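Local coordinates for nuclear fusion protein BIK1 (Saccharomyces cerevisiae, PDB 6FC5) that binds microtubules and kinesin and is required for nuclear fusion, chromosome disjunction and nuclear segregation during mitosis, here represented by its N-terminal CAP-Gly domain, at residues A[10-15]-A[22-27]. Sequence-based numbering, arbitrary orientation.
Sequences IGCFIQ and GQLKYV
Gln23 passes over one face of the Phe13 ring at a slant and ends on the backbone of Gly11. Gln23 CB sits 3.7 Å from Phe13 CE1. CG is anti to the backbone N (chi1 -170°), and the chain stays extended beyond it. This carries Gln23 CG over the ring in a CH-pi contact, 4.1 Å from the Phe13 centroid and displaced toward the rim. Gln23 CD follows, 3.8 Å from Phe13 CZ. The amide plane is 17° from the ring plane, so the two groups stack. OE1 lies near Phe13 CZ, a looser contact. Gln23 NE2 donates to Gly11 O at 3.0 Å. That bond is nearly straight at the hydrogen and lies in the amide plane of Gln23. With an alanine in its place, Gly11 O would probably lose this donor, and one face of the Phe13 ring its CG and amide contacts. Arg21 adds a cation-pi contact to the same ring.

The segments belong to the hairpin of strands 13-16 and 20-27, in the SH3-like antiparallel sheet of the CAP-Gly domain. Ile14 and Gly22 form a hydrogen-bonded pair, each N bonding to the other's O. Phe13 and Gln23 form the adjacent non-hydrogen-bonded pair. Leu24 N then donates to Cys12 O at 2.8 Å. Just before strand 13-16, Gly11 N bonds to Leu24 O. Lys25 and Tyr26 form a classic beta bulge opposite Gly39 on strand 36-41. Ile10 packs with CG1 4.1 Å from Leu24 CG, while its CD1 reaches Val27 CG2 at 4.4 Å. Cys12 SG rests against Leu24 CB at 4.0 Å.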
loop_
_atom_site.group_PDB
_atom_site.type_symbol
_atom_site.label_atom_id
_atom_site.label_comp_id
_atom_site.label_asym_id
_atom_site.label_seq_id
_atom_site.Cartn_x
_atom_site.Cartn_y
_atom_site.Cartn_z
ATOM N N ILE A 10 -5.246 -5.914 -5.233
ATOM C CA ILE A 10 -4.518 -6.357 -4.035
ATOM C C ILE A 10 -3.810 -7.663 -4.300
ATOM O O ILE A 10 -4.406 -8.635 -4.804
ATOM C CB ILE A 10 -5.407 -6.351 -2.806
ATOM C CG1 ILE A 10 -5.493 -4.907 -2.335
ATOM C CG2 ILE A 10 -4.787 -7.178 -1.705
ATOM C CD1 ILE A 10 -6.623 -4.588 -1.476
ATOM N N GLY A 11 -2.506 -7.671 -3.994
ATOM C CA GLY A 11 -1.606 -8.770 -4.296
ATOM C C GLY A 11 -0.679 -8.500 -5.451
ATOM O O GLY A 11 0.361 -9.153 -5.553
ATOM N N CYS A 12 -0.979 -7.477 -6.256
ATOM C CA CYS A 12 -0.111 -7.121 -7.364
ATOM C C CYS A 12 1.116 -6.440 -6.888
ATOM O O CYS A 12 1.133 -5.841 -5.806
ATOM C CB CYS A 12 -0.768 -6.174 -8.430
ATOM S SG CYS A 12 -1.034 -4.375 -7.972
ATOM N N PHE A 13 2.099 -6.430 -7.795
ATOM C CA PHE A 13 3.321 -5.738 -7.584
ATOM C C PHE A 13 3.343 -4.498 -8.409
ATOM O O PHE A 13 2.946 -4.515 -9.548
ATOM C CB PHE A 13 4.494 -6.668 -7.886
ATOM C CG PHE A 13 4.690 -7.712 -6.851
ATOM C CD1 PHE A 13 5.571 -7.517 -5.807
ATOM C CD2 PHE A 13 3.972 -8.878 -6.882
ATOM C CE1 PHE A 13 5.762 -8.468 -4.846
ATOM C CE2 PHE A 13 4.179 -9.850 -5.915
ATOM C CZ PHE A 13 5.066 -9.629 -4.903
ATOM N N ILE A 14 3.819 -3.411 -7.838
ATOM C CA ILE A 14 3.985 -2.171 -8.556
ATOM C C ILE A 14 5.382 -1.600 -8.257
ATOM O O ILE A 14 5.950 -1.834 -7.199
ATOM C CB ILE A 14 2.973 -1.085 -8.169
ATOM C CG1 ILE A 14 3.033 -0.765 -6.660
ATOM C CG2 ILE A 14 1.556 -1.511 -8.523
ATOM C CD1 ILE A 14 2.147 0.379 -6.251
ATOM N N GLN A 15 5.883 -0.761 -9.160
ATOM C CA GLN A 15 7.222 -0.207 -9.088
ATOM C C GLN A 15 7.034 1.237 -8.687
ATOM O O GLN A 15 6.592 2.039 -9.473
ATOM C CB GLN A 15 7.913 -0.362 -10.449
ATOM C CG GLN A 15 9.375 0.060 -10.479
ATOM C CD GLN A 15 10.298 -0.970 -9.835
ATOM O OE1 GLN A 15 10.160 -2.193 -10.029
ATOM N NE2 GLN A 15 11.245 -0.478 -9.060
ATOM N N GLY A 22 7.010 -2.829 -4.791
ATOM C CA GLY A 22 6.142 -3.098 -3.630
ATOM C C GLY A 22 4.888 -3.905 -3.966
ATOM O O GLY A 22 4.433 -3.827 -5.099
ATOM N N GLN A 23 4.462 -4.765 -3.030
ATOM C CA GLN A 23 3.270 -5.531 -3.180
ATOM C C GLN A 23 2.110 -4.689 -2.595
ATOM O O GLN A 23 2.190 -4.209 -1.474
ATOM C CB GLN A 23 3.390 -6.891 -2.503
ATOM C CG GLN A 23 2.218 -7.763 -2.902
ATOM C CD GLN A 23 2.307 -9.140 -2.390
ATOM O OE1 GLN A 23 2.879 -9.345 -1.377
ATOM N NE2 GLN A 23 1.685 -10.115 -3.092
ATOM N N LEU A 24 1.060 -4.475 -3.352
ATOM C CA LEU A 24 -0.167 -3.818 -2.876
ATOM C C LEU A 24 -0.891 -4.748 -1.901
ATOM O O LEU A 24 -1.281 -5.862 -2.293
ATOM C CB LEU A 24 -1.078 -3.446 -4.047
ATOM C CG LEU A 24 -2.313 -2.631 -3.587
ATOM C CD1 LEU A 24 -1.956 -1.263 -3.006
ATOM C CD2 LEU A 24 -3.205 -2.466 -4.850
ATOM N N LYS A 25 -1.125 -4.282 -0.679
ATOM C CA LYS A 25 -1.773 -5.106 0.357
ATOM C C LYS A 25 -3.071 -4.544 0.910
ATOM O O LYS A 25 -3.807 -5.266 1.637
ATOM C CB LYS A 25 -0.824 -5.409 1.536
ATOM C CG LYS A 25 0.543 -5.973 1.144
ATOM C CD LYS A 25 0.584 -7.272 0.463
ATOM C CE LYS A 25 0.273 -8.423 1.384
ATOM N NZ LYS A 25 1.342 -8.610 2.372
ATOM N N TYR A 26 -3.325 -3.251 0.724
ATOM C CA TYR A 26 -4.486 -2.606 1.330
ATOM C C TYR A 26 -4.795 -1.393 0.483
ATOM O O TYR A 26 -3.867 -0.712 0.046
ATOM C CB TYR A 26 -4.157 -2.162 2.776
ATOM C CG TYR A 26 -5.204 -1.360 3.441
ATOM C CD1 TYR A 26 -6.384 -1.937 3.912
ATOM C CD2 TYR A 26 -5.065 0.016 3.568
ATOM C CE1 TYR A 26 -7.415 -1.124 4.408
ATOM C CE2 TYR A 26 -6.081 0.783 4.129
ATOM C CZ TYR A 26 -7.249 0.206 4.531
ATOM O OH TYR A 26 -8.204 1.048 5.124
ATOM N N VAL A 27 -6.075 -1.064 0.370
ATOM C CA VAL A 27 -6.508 0.207 -0.187
ATOM C C VAL A 27 -7.626 0.768 0.672
ATOM O O VAL A 27 -8.633 0.151 0.828
ATOM C CB VAL A 27 -6.953 0.001 -1.664
ATOM C CG1 VAL A 27 -7.505 1.298 -2.205
ATOM C CG2 VAL A 27 -5.797 -0.454 -2.562
#